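Local coordinates for protein eEF1A lysine and N-terminal methyltransferase (PDB 5WCJ) that methylates elongation factor 1-alpha at its N-terminal glycine and at one lysine, the part here being the C-terminal domain, which acts on the N terminus, at residues P65-P76 / R93-Y104; I42-G50 / C117-V125. One frame throughout, in Å; residues are numbered along the deposited sequence.

Contact 1 of 2, residues P65-P76 / R93-Y104. With SAH (S-adenosyl-L-homocysteine), chain F.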
loop_
_atom_site.group_PDB
_atom_site.type_symbol
_atom_site.label_atom_id
_atom_site.label_comp_id
_atom_site.label_asym_id
_atom_site.label_seq_id
_atom_site.Cartn_x
_atom_site.Cartn_y
_atom_site.Cartn_z
ATOM N N PRO A 65 -10.128 -9.800 -6.799
ATOM C CA PRO A 65 -9.637 -11.015 -7.474
ATOM C C PRO A 65 -8.652 -10.805 -8.644
ATOM O O PRO A 65 -7.928 -11.728 -9.009
ATOM C CB PRO A 65 -10.938 -11.715 -7.936
ATOM C CG PRO A 65 -11.956 -10.642 -7.981
ATOM C CD PRO A 65 -11.604 -9.681 -6.881
ATOM N N LYS A 66 -8.579 -9.602 -9.193
ATOM C CA LYS A 66 -7.590 -9.290 -10.218
ATOM C C LYS A 66 -6.386 -8.476 -9.703
ATOM O O LYS A 66 -5.607 -7.984 -10.504
ATOM C CB LYS A 66 -8.257 -8.534 -11.366
ATOM C CG LYS A 66 -9.317 -9.372 -12.063
ATOM C CD LYS A 66 -9.904 -8.572 -13.218
ATOM C CE LYS A 66 -11.042 -9.313 -13.888
ATOM N NZ LYS A 66 -11.358 -8.687 -15.187
ATOM N N SER A 67 -6.230 -8.348 -8.388
ATOM C CA SER A 67 -5.037 -7.688 -7.843
ATOM C C SER A 67 -3.824 -8.610 -7.969
ATOM O O SER A 67 -3.937 -9.840 -7.874
ATOM C CB SER A 67 -5.251 -7.264 -6.382
ATOM O OG SER A 67 -5.472 -8.383 -5.536
ATOM N N CYS A 68 -2.674 -7.987 -8.176
ATOM C CA CYS A 68 -1.388 -8.660 -8.222
ATOM C C CYS A 68 -0.502 -7.929 -7.232
ATOM O O CYS A 68 -0.232 -6.774 -7.421
ATOM C CB CYS A 68 -0.767 -8.564 -9.609
ATOM S SG CYS A 68 0.739 -9.553 -9.732
ATOM N N ILE A 69 -0.125 -8.609 -6.168
ATOM C CA ILE A 69 0.576 -7.981 -5.044
ATOM C C ILE A 69 2.000 -8.492 -4.945
ATOM O O ILE A 69 2.233 -9.696 -4.920
ATOM C CB ILE A 69 -0.162 -8.278 -3.745
ATOM C CG1 ILE A 69 -1.591 -7.696 -3.806
ATOM C CG2 ILE A 69 0.630 -7.781 -2.536
ATOM C CD1 ILE A 69 -2.499 -8.144 -2.671
ATOM N N ASP A 70 2.944 -7.559 -4.818
ATOM C CA ASP A 70 4.307 -7.842 -4.368
ATOM C C ASP A 70 4.428 -7.274 -2.950
ATOM O O ASP A 70 4.179 -6.092 -2.744
ATOM C CB ASP A 70 5.302 -7.164 -5.285
ATOM C CG ASP A 70 5.446 -7.873 -6.629
ATOM O OD1 ASP A 70 5.775 -9.076 -6.625
ATOM O OD2 ASP A 70 5.298 -7.219 -7.685
ATOM N N ALA A 71 4.728 -8.133 -1.991
ATOM C CA ALA A 71 4.888 -7.746 -0.597
ATOM C C ALA A 71 6.361 -7.885 -0.237
ATOM O O ALA A 71 6.990 -8.895 -0.562
ATOM C CB ALA A 71 4.034 -8.610 0.299
ATOM N N VAL A 72 6.920 -6.862 0.390
ATOM C CA VAL A 72 8.319 -6.886 0.800
ATOM C C VAL A 72 8.393 -6.848 2.323
ATOM O O VAL A 72 7.771 -6.017 2.952
ATOM C CB VAL A 72 9.085 -5.714 0.171
ATOM C CG1 VAL A 72 10.556 -5.780 0.547
ATOM C CG2 VAL A 72 8.888 -5.725 -1.331
ATOM N N GLU A 73 9.114 -7.784 2.922
ATOM C CA GLU A 73 9.157 -7.933 4.356
ATOM C C GLU A 73 10.604 -8.221 4.770
ATOM O O GLU A 73 11.228 -9.114 4.213
ATOM C CB GLU A 73 8.239 -9.095 4.791
ATOM C CG GLU A 73 8.367 -9.548 6.237
ATOM C CD GLU A 73 8.240 -8.417 7.237
ATOM O OE1 GLU A 73 7.283 -7.594 7.113
ATOM O OE2 GLU A 73 9.075 -8.341 8.181
ATOM N N ILE A 74 11.104 -7.480 5.743
ATOM C CA ILE A 74 12.540 -7.600 6.127
ATOM C C ILE A 74 12.838 -8.845 6.979
ATOM O O ILE A 74 13.943 -9.381 6.900
ATOM C CB ILE A 74 13.031 -6.332 6.846
ATOM C CG1 ILE A 74 14.559 -6.234 6.803
ATOM C CG2 ILE A 74 12.518 -6.220 8.260
ATOM C CD1 ILE A 74 15.043 -4.901 7.368
ATOM N N ASP A 75 11.843 -9.316 7.741
ATOM C CA ASP A 75 12.020 -10.337 8.786
ATOM C C ASP A 75 11.377 -11.646 8.331
ATOM O O ASP A 75 10.134 -11.731 8.283
ATOM C CB ASP A 75 11.394 -9.836 10.082
ATOM C CG ASP A 75 11.587 -10.788 11.275
ATOM O OD1 ASP A 75 12.142 -11.897 11.123
ATOM O OD2 ASP A 75 11.134 -10.411 12.381
ATOM N N PRO A 76 12.182 -12.665 7.993
ATOM C CA PRO A 76 11.594 -13.944 7.525
ATOM C C PRO A 76 10.671 -14.608 8.557
ATOM O O PRO A 76 9.807 -15.384 8.162
ATOM C CB PRO A 76 12.824 -14.837 7.245
ATOM C CG PRO A 76 13.882 -14.265 8.108
ATOM C CD PRO A 76 13.643 -12.782 8.190
ATOM N N ARG A 93 -0.666 -14.504 -7.938
ATOM C CA ARG A 93 -1.049 -13.106 -7.695
ATOM C C ARG A 93 -0.517 -12.476 -6.395
ATOM O O ARG A 93 -0.839 -11.327 -6.131
ATOM C CB ARG A 93 -2.578 -13.006 -7.584
ATOM C CG ARG A 93 -3.355 -13.442 -8.800
ATOM C CD ARG A 93 -4.803 -12.976 -8.718
ATOM N NE ARG A 93 -5.582 -13.532 -7.596
ATOM C CZ ARG A 93 -6.137 -12.846 -6.586
ATOM N NH1 ARG A 93 -6.000 -11.518 -6.444
ATOM N NH2 ARG A 93 -6.857 -13.503 -5.685
ATOM N N MET A 94 0.153 -13.229 -5.540
ATOM C CA MET A 94 0.741 -12.635 -4.322
ATOM C C MET A 94 2.067 -13.264 -4.010
ATOM O O MET A 94 2.141 -14.463 -3.681
ATOM C CB MET A 94 -0.175 -12.750 -3.113
ATOM C CG MET A 94 0.385 -11.976 -1.895
ATOM S SD MET A 94 -0.944 -11.294 -0.931
ATOM C CE MET A 94 -1.934 -12.729 -0.552
ATOM N N LYS A 95 3.122 -12.461 -4.134
ATOM C CA LYS A 95 4.486 -12.906 -3.908
ATOM C C LYS A 95 5.083 -12.092 -2.766
ATOM O O LYS A 95 4.894 -10.875 -2.718
ATOM C CB LYS A 95 5.343 -12.655 -5.148
ATOM C CG LYS A 95 4.923 -13.392 -6.411
ATOM C CD LYS A 95 5.166 -14.886 -6.301
ATOM C CE LYS A 95 4.686 -15.614 -7.549
ATOM N NZ LYS A 95 4.498 -17.051 -7.241
ATOM N N VAL A 96 5.829 -12.755 -1.896
ATOM C CA VAL A 96 6.522 -12.098 -0.798
ATOM C C VAL A 96 8.020 -12.196 -1.050
ATOM O O VAL A 96 8.537 -13.258 -1.391
ATOM C CB VAL A 96 6.144 -12.667 0.571
ATOM C CG1 VAL A 96 6.921 -11.969 1.695
ATOM C CG2 VAL A 96 4.655 -12.477 0.818
ATOM N N HIS A 97 8.690 -11.063 -0.929
ATOM C CA HIS A 97 10.142 -10.987 -1.057
ATOM C C HIS A 97 10.717 -10.623 0.308
ATOM O O HIS A 97 10.266 -9.659 0.941
ATOM C CB HIS A 97 10.490 -9.945 -2.087
ATOM C CG HIS A 97 9.885 -10.200 -3.432
ATOM N ND1 HIS A 97 8.612 -9.777 -3.771
ATOM C CD2 HIS A 97 10.369 -10.845 -4.519
ATOM C CE1 HIS A 97 8.346 -10.151 -5.013
ATOM N NE2 HIS A 97 9.392 -10.807 -5.485
ATOM N N ILE A 98 11.704 -11.386 0.774
ATOM C CA ILE A 98 12.356 -11.116 2.042
ATOM C C ILE A 98 13.529 -10.194 1.744
ATOM O O ILE A 98 14.500 -10.616 1.140
ATOM C CB ILE A 98 12.798 -12.397 2.780
ATOM C CG1 ILE A 98 11.580 -13.293 3.067
ATOM C CG2 ILE A 98 13.481 -12.046 4.100
ATOM C CD1 ILE A 98 10.478 -12.623 3.898
ATOM N N ALA A 99 13.386 -8.935 2.154
ATOM C CA ALA A 99 14.324 -7.865 1.833
ATOM C C ALA A 99 13.968 -6.624 2.634
ATOM O O ALA A 99 12.816 -6.451 3.105
ATOM C CB ALA A 99 14.295 -7.556 0.340
ATOM N N ASP A 100 14.958 -5.757 2.813
ATOM C CA ASP A 100 14.714 -4.403 3.291
ATOM C C ASP A 100 13.990 -3.702 2.152
ATOM O O ASP A 100 14.456 -3.730 1.021
ATOM C CB ASP A 100 16.071 -3.735 3.564
ATOM C CG ASP A 100 15.963 -2.365 4.199
ATOM O OD1 ASP A 100 14.925 -1.635 4.087
ATOM O OD2 ASP A 100 16.992 -1.983 4.811
ATOM N N GLY A 101 12.836 -3.092 2.420
ATOM C CA GLY A 101 12.109 -2.349 1.368
ATOM C C GLY A 101 12.948 -1.252 0.671
ATOM O O GLY A 101 12.733 -0.963 -0.489
ATOM N N LEU A 102 13.869 -0.638 1.398
ATOM C CA LEU A 102 14.767 0.387 0.817
ATOM C C LEU A 102 15.625 -0.196 -0.305
ATOM O O LEU A 102 15.604 0.306 -1.447
ATOM C CB LEU A 102 15.624 1.008 1.895
ATOM C CG LEU A 102 14.891 1.829 2.934
ATOM C CD1 LEU A 102 15.768 1.959 4.140
ATOM C CD2 LEU A 102 14.394 3.172 2.405
ATOM N N ASP A 103 16.247 -1.337 -0.009
ATOM C CA ASP A 103 17.064 -2.062 -0.996
ATOM C C ASP A 103 16.221 -2.547 -2.153
ATOM O O ASP A 103 16.592 -2.390 -3.307
ATOM C CB ASP A 103 17.765 -3.273 -0.355
ATOM C CG ASP A 103 18.722 -2.897 0.756
ATOM O OD1 ASP A 103 19.361 -1.821 0.679
ATOM O OD2 ASP A 103 18.858 -3.700 1.725
ATOM N N TYR A 104 15.033 -3.096 -1.847
ATOM C CA TYR A 104 14.177 -3.642 -2.866
ATOM C C TYR A 104 13.677 -2.586 -3.836
ATOM O O TYR A 104 13.721 -2.779 -5.056
ATOM C CB TYR A 104 12.965 -4.346 -2.206
ATOM C CG TYR A 104 12.189 -5.183 -3.175
ATOM C CD1 TYR A 104 12.621 -6.475 -3.482
ATOM C CD2 TYR A 104 11.045 -4.704 -3.790
ATOM C CE1 TYR A 104 11.937 -7.256 -4.378
ATOM C CE2 TYR A 104 10.341 -5.495 -4.703
ATOM C CZ TYR A 104 10.805 -6.769 -4.972
ATOM O OH TYR A 104 10.160 -7.590 -5.840
HETATM C CG SAH F . 2.721 -3.729 10.222
HETATM S SD SAH F . 4.103 -4.417 11.175
HETATM C "C5'" SAH F . 5.556 -3.612 10.451
HETATM C "C4'" SAH F . 6.214 -4.581 9.489
HETATM O "O4'" SAH F . 7.296 -3.894 8.813
HETATM C "C3'" SAH F . 6.842 -5.803 10.185
HETATM O "O3'" SAH F . 6.475 -6.993 9.497
HETATM C "C2'" SAH F . 8.346 -5.531 10.060
HETATM O "O2'" SAH F . 9.187 -6.678 9.982
HETATM C "C1'" SAH F . 8.362 -4.810 8.720
HETATM N N9 SAH F . 9.574 -4.047 8.435
HETATM C C8 SAH F . 10.307 -3.291 9.315
HETATM N N7 SAH F . 11.308 -2.649 8.761
HETATM C C5 SAH F . 11.228 -3.006 7.426
HETATM C C6 SAH F . 11.989 -2.647 6.302
HETATM N N6 SAH F . 13.040 -1.788 6.348
HETATM N N1 SAH F . 11.650 -3.193 5.116
HETATM C C2 SAH F . 10.617 -4.049 5.063
HETATM N N3 SAH F . 9.812 -4.447 6.053
HETATM C C4 SAH F . 10.169 -3.881 7.215
HETATM O O HOH W 1 -3.249 -10.592 -4.991
#
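From I69 paired with M94 to E73 paired with I98, strands 67-73 and 94-98 run parallel, their axes 23° apart, with backbone bonds stepping alternately from one strand to the other. R93 extends the ladder at its start. Its side chain folds back at chi3 (-63°), which lays the guanidinium beside the strand: NH1 gives a 3.0 Å bond to S67 O, close to the guanidinium plane, while P65 O sits over one face, 3.2 Å from R93 CZ, with neither NE nor NH1 pointing its N-H there. NH2 is taken by H61 O. Were R93 replaced by an alanine, S67 O would probably keep its water but lose the NH1 donor, and H61 O would lose the donor from NH2. Further along, V72 CG2 rests over the face of the Y104 ring, offset toward its rim, as a CH-pi contact 3.8 Å from the centroid; V72 CG1 reaches instead to G101 CA. The hydroxyl of Y104 in turn stands over the centre of the H97 ring, whose CE1 edge faces D70 OD1; the other carboxylate oxygen of D70 is bonded to Y118. This is a beta-alpha-beta unit of the Rossmann-like methyltransferase fold, with helix 76-85 as the crossover, and its carboxyl ends hold S-adenosylhomocysteine. E73, its chain bent at chi2, turns its carboxylate to the two ribose hydroxyls: OE1 accepts from O3' at 2.6 Å and OE2 from O2' at a very short 2.5 Å, while D75 N also donates to OE2. I74 CG2 packs 3.5 Å from C4 of the adenine. At the base's polar edge, D100 OD1 receives N6 and also caps L102 N, and G101 N points almost straight (178°) at N1, 2.9 Å away.

Contact 2 of 2, residues I42-G50 / C117-V125. With SAH (S-adenosyl-L-homocysteine), chain F.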
loop_
_atom_site.group_PDB
_atom_site.type_symbol
_atom_site.label_atom_id
_atom_site.label_comp_id
_atom_site.label_asym_id
_atom_site.label_seq_id
_atom_site.Cartn_x
_atom_site.Cartn_y
_atom_site.Cartn_z
ATOM N N ILE A 42 -10.862 -4.728 -13.037
ATOM C CA ILE A 42 -9.644 -4.517 -13.826
ATOM C C ILE A 42 -8.389 -4.830 -12.993
ATOM O O ILE A 42 -8.409 -4.668 -11.766
ATOM C CB ILE A 42 -9.590 -3.084 -14.405
ATOM C CG1 ILE A 42 -9.577 -2.013 -13.298
ATOM C CG2 ILE A 42 -10.783 -2.845 -15.337
ATOM C CD1 ILE A 42 -8.212 -1.529 -12.877
ATOM N N PRO A 43 -7.311 -5.303 -13.647
ATOM C CA PRO A 43 -6.100 -5.615 -12.898
ATOM C C PRO A 43 -5.527 -4.402 -12.152
ATOM O O PRO A 43 -5.608 -3.273 -12.615
ATOM C CB PRO A 43 -5.113 -6.070 -13.980
ATOM C CG PRO A 43 -5.983 -6.565 -15.083
ATOM C CD PRO A 43 -7.123 -5.587 -15.085
ATOM N N LEU A 44 -4.945 -4.680 -11.001
ATOM C CA LEU A 44 -4.394 -3.654 -10.126
ATOM C C LEU A 44 -3.075 -4.212 -9.651
ATOM O O LEU A 44 -3.061 -5.306 -9.127
ATOM C CB LEU A 44 -5.367 -3.476 -8.967
ATOM C CG LEU A 44 -5.124 -2.425 -7.899
ATOM C CD1 LEU A 44 -5.211 -1.053 -8.520
ATOM C CD2 LEU A 44 -6.156 -2.586 -6.784
ATOM N N ALA A 45 -1.985 -3.484 -9.874
ATOM C CA ALA A 45 -0.665 -3.871 -9.395
ATOM C C ALA A 45 -0.344 -3.094 -8.102
ATOM O O ALA A 45 -0.345 -1.852 -8.107
ATOM C CB ALA A 45 0.364 -3.584 -10.462
ATOM N N LEU A 46 -0.057 -3.818 -7.024
ATOM C CA LEU A 46 0.171 -3.214 -5.719
ATOM C C LEU A 46 1.454 -3.730 -5.080
ATOM O O LEU A 46 1.675 -4.945 -4.991
ATOM C CB LEU A 46 -1.025 -3.482 -4.792
ATOM C CG LEU A 46 -0.753 -3.404 -3.286
ATOM C CD1 LEU A 46 -0.773 -1.963 -2.828
ATOM C CD2 LEU A 46 -1.774 -4.198 -2.478
ATOM N N LEU A 47 2.280 -2.794 -4.598
ATOM C CA LEU A 47 3.484 -3.109 -3.855
ATOM C C LEU A 47 3.178 -2.746 -2.402
ATOM O O LEU A 47 2.725 -1.631 -2.122
ATOM C CB LEU A 47 4.652 -2.247 -4.353
ATOM C CG LEU A 47 5.962 -2.341 -3.560
ATOM C CD1 LEU A 47 6.550 -3.743 -3.622
ATOM C CD2 LEU A 47 6.940 -1.346 -4.132
ATOM N N VAL A 48 3.416 -3.668 -1.494
ATOM C CA VAL A 48 3.205 -3.418 -0.071
ATOM C C VAL A 48 4.498 -3.687 0.674
ATOM O O VAL A 48 5.047 -4.772 0.565
ATOM C CB VAL A 48 2.071 -4.297 0.532
ATOM C CG1 VAL A 48 1.852 -3.918 2.000
ATOM C CG2 VAL A 48 0.812 -4.171 -0.273
ATOM N N VAL A 49 4.982 -2.700 1.426
ATOM C CA VAL A 49 6.184 -2.869 2.230
ATOM C C VAL A 49 5.759 -2.963 3.664
ATOM O O VAL A 49 5.117 -2.029 4.187
ATOM C CB VAL A 49 7.158 -1.693 2.070
ATOM C CG1 VAL A 49 8.429 -1.979 2.844
ATOM C CG2 VAL A 49 7.418 -1.451 0.589
ATOM N N GLY A 50 6.123 -4.086 4.284
ATOM C CA GLY A 50 5.792 -4.392 5.648
ATOM C C GLY A 50 4.634 -5.376 5.672
ATOM O O GLY A 50 3.532 -5.019 5.285
ATOM N N CYS A 117 5.880 -0.902 -12.697
ATOM C CA CYS A 117 5.018 0.251 -12.660
ATOM C C CYS A 117 3.771 -0.133 -11.863
ATOM O O CYS A 117 2.878 -0.819 -12.370
ATOM C CB CYS A 117 4.666 0.664 -14.087
ATOM S SG CYS A 117 4.192 2.388 -14.198
ATOM N N TYR A 118 3.736 0.276 -10.597
ATOM C CA TYR A 118 2.644 -0.089 -9.708
ATOM C C TYR A 118 1.548 0.954 -9.725
ATOM O O TYR A 118 1.819 2.165 -9.721
ATOM C CB TYR A 118 3.156 -0.288 -8.278
ATOM C CG TYR A 118 4.103 -1.452 -8.139
ATOM C CD1 TYR A 118 3.622 -2.759 -8.018
ATOM C CD2 TYR A 118 5.471 -1.257 -8.124
ATOM C CE1 TYR A 118 4.478 -3.834 -7.900
ATOM C CE2 TYR A 118 6.339 -2.336 -8.012
ATOM C CZ TYR A 118 5.828 -3.623 -7.898
ATOM O OH TYR A 118 6.659 -4.710 -7.753
ATOM N N ASP A 119 0.304 0.485 -9.646
ATOM C CA ASP A 119 -0.834 1.377 -9.460
ATOM C C ASP A 119 -0.879 1.946 -8.014
ATOM O O ASP A 119 -1.306 3.075 -7.795
ATOM C CB ASP A 119 -2.137 0.646 -9.765
ATOM C CG ASP A 119 -2.185 0.112 -11.199
ATOM O OD1 ASP A 119 -2.167 0.933 -12.123
ATOM O OD2 ASP A 119 -2.200 -1.121 -11.377
ATOM N N VAL A 120 -0.480 1.138 -7.053
ATOM C CA VAL A 120 -0.557 1.507 -5.664
ATOM C C VAL A 120 0.712 1.030 -4.972
ATOM O O VAL A 120 1.121 -0.105 -5.137
ATOM C CB VAL A 120 -1.770 0.853 -4.946
ATOM C CG1 VAL A 120 -1.821 1.276 -3.478
ATOM C CG2 VAL A 120 -3.081 1.187 -5.626
ATOM N N ILE A 121 1.301 1.895 -4.162
ATOM C CA ILE A 121 2.401 1.517 -3.302
ATOM C C ILE A 121 2.003 1.858 -1.870
ATOM O O ILE A 121 1.672 3.005 -1.575
ATOM C CB ILE A 121 3.722 2.219 -3.700
ATOM C CG1 ILE A 121 4.149 1.830 -5.127
ATOM C CG2 ILE A 121 4.819 1.910 -2.704
ATOM C CD1 ILE A 121 5.330 2.639 -5.632
ATOM N N MET A 122 2.045 0.860 -0.992
ATOM C CA MET A 122 1.690 1.035 0.416
ATOM C C MET A 122 2.902 0.820 1.288
ATOM O O MET A 122 3.570 -0.228 1.173
ATOM C CB MET A 122 0.576 0.062 0.824
ATOM C CG MET A 122 -0.770 0.347 0.203
ATOM S SD MET A 122 -2.006 -0.834 0.833
ATOM C CE MET A 122 -3.483 -0.194 0.061
ATOM N N PHE A 123 3.155 1.772 2.196
ATOM C CA PHE A 123 4.163 1.595 3.254
ATOM C C PHE A 123 3.455 1.389 4.568
ATOM O O PHE A 123 2.789 2.310 5.064
ATOM C CB PHE A 123 5.071 2.824 3.365
ATOM C CG PHE A 123 6.106 2.970 2.268
ATOM C CD1 PHE A 123 6.193 2.095 1.189
ATOM C CD2 PHE A 123 7.005 4.040 2.319
ATOM C CE1 PHE A 123 7.140 2.260 0.212
ATOM C CE2 PHE A 123 7.960 4.193 1.331
ATOM C CZ PHE A 123 8.002 3.329 0.272
ATOM N N ASP A 124 3.612 0.182 5.123
ATOM C CA ASP A 124 3.095 -0.197 6.433
ATOM C C ASP A 124 4.273 -0.726 7.219
ATOM O O ASP A 124 4.269 -1.861 7.705
ATOM C CB ASP A 124 2.002 -1.274 6.248
ATOM C CG ASP A 124 1.153 -1.519 7.482
ATOM O OD1 ASP A 124 1.087 -0.642 8.359
ATOM O OD2 ASP A 124 0.527 -2.633 7.553
ATOM N N VAL A 125 5.323 0.081 7.279
ATOM C CA VAL A 125 6.606 -0.370 7.802
ATOM C C VAL A 125 6.864 0.262 9.167
ATOM O O VAL A 125 6.658 1.461 9.347
ATOM C CB VAL A 125 7.737 -0.192 6.772
ATOM C CG1 VAL A 125 7.727 1.166 6.126
ATOM C CG2 VAL A 125 9.096 -0.493 7.378
HETATM C CG SAH F . 2.721 -3.729 10.222
HETATM S SD SAH F . 4.103 -4.417 11.175
HETATM C "C5'" SAH F . 5.556 -3.612 10.451
HETATM C "C4'" SAH F . 6.214 -4.581 9.489
HETATM O "O4'" SAH F . 7.296 -3.894 8.813
HETATM C "C3'" SAH F . 6.842 -5.803 10.185
HETATM O "O3'" SAH F . 6.475 -6.993 9.497
HETATM C "C2'" SAH F . 8.346 -5.531 10.060
HETATM O "O2'" SAH F . 9.187 -6.678 9.982
HETATM C "C1'" SAH F . 8.362 -4.810 8.720
HETATM N N9 SAH F . 9.574 -4.047 8.435
HETATM C C8 SAH F . 10.307 -3.291 9.315
HETATM N N7 SAH F . 11.308 -2.649 8.761
HETATM C C5 SAH F . 11.228 -3.006 7.426
HETATM C C6 SAH F . 11.989 -2.647 6.302
HETATM N N6 SAH F . 13.040 -1.788 6.348
HETATM N N1 SAH F . 11.650 -3.193 5.116
HETATM C C2 SAH F . 10.617 -4.049 5.063
HETATM N N3 SAH F . 9.812 -4.447 6.053
HETATM C C4 SAH F . 10.169 -3.881 7.215
HETATM O O HOH W 2 0.900 -4.789 5.741
#
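A45 and L47 meet the segment 117-125 through the central parallel pairing of a Rossmann-like methyltransferase sheet, where strand 44-49 runs beside strand 118-123. L47 shows how one side chain can serve several neighbours. Its CB stands squarely over the centre of the Y118 ring, 3.7 Å from the centroid and only 4° off the normal, a CH-pi contact. With CG anti to the backbone N (chi1 173°), CD2 comes near Y118 CE2 and lies 4.1 Å from I121 CG2, the two side chains pointing the same way, while CD1 turns to D70 O on the adjoining strand. On the opposite face L46 CD1 presses against V120 CG1 at 3.5 Å, tighter than usual, and touches M122 CG.

Where the chain corners at D119, a side-chain oxygen, not a backbone carbonyl, accepts from A45 N: D119 OD2 takes it at 2.8 Å, nearly straight (178°), through its anti lone pair. At the other end, V49 CG2 packs on F123 CE1 and V49 CG1 on C2 of S-adenosylhomocysteine. D124 is held by H22, H23 and N163, and a water donates to both its OD2 and G50 O. V125 CG2 reaches C5 of the adenine at 3.3 Å.

Read from the N terminus, after helices 21-28 and 36-41 the chain lays down its first strand, 44-49, then passes through helix 55-63 to strand 67-73 next to it, and contact 1 closes the short loop through helix 76-85 to strand 94-98 at the sheet's edge. Helix 101-109 then leads back to strand 118-123, which enters on the other side of strand 44-49, so contact 2 closes the longer loop, with contact 1 nested inside it. The two ladders are joined where strands 44-49 and 67-73 are neighbours: V72 N and V48 O lie 2.8 Å apart, a probable hydrogen bond. Both contacts end at the same S-adenosylhomocysteine.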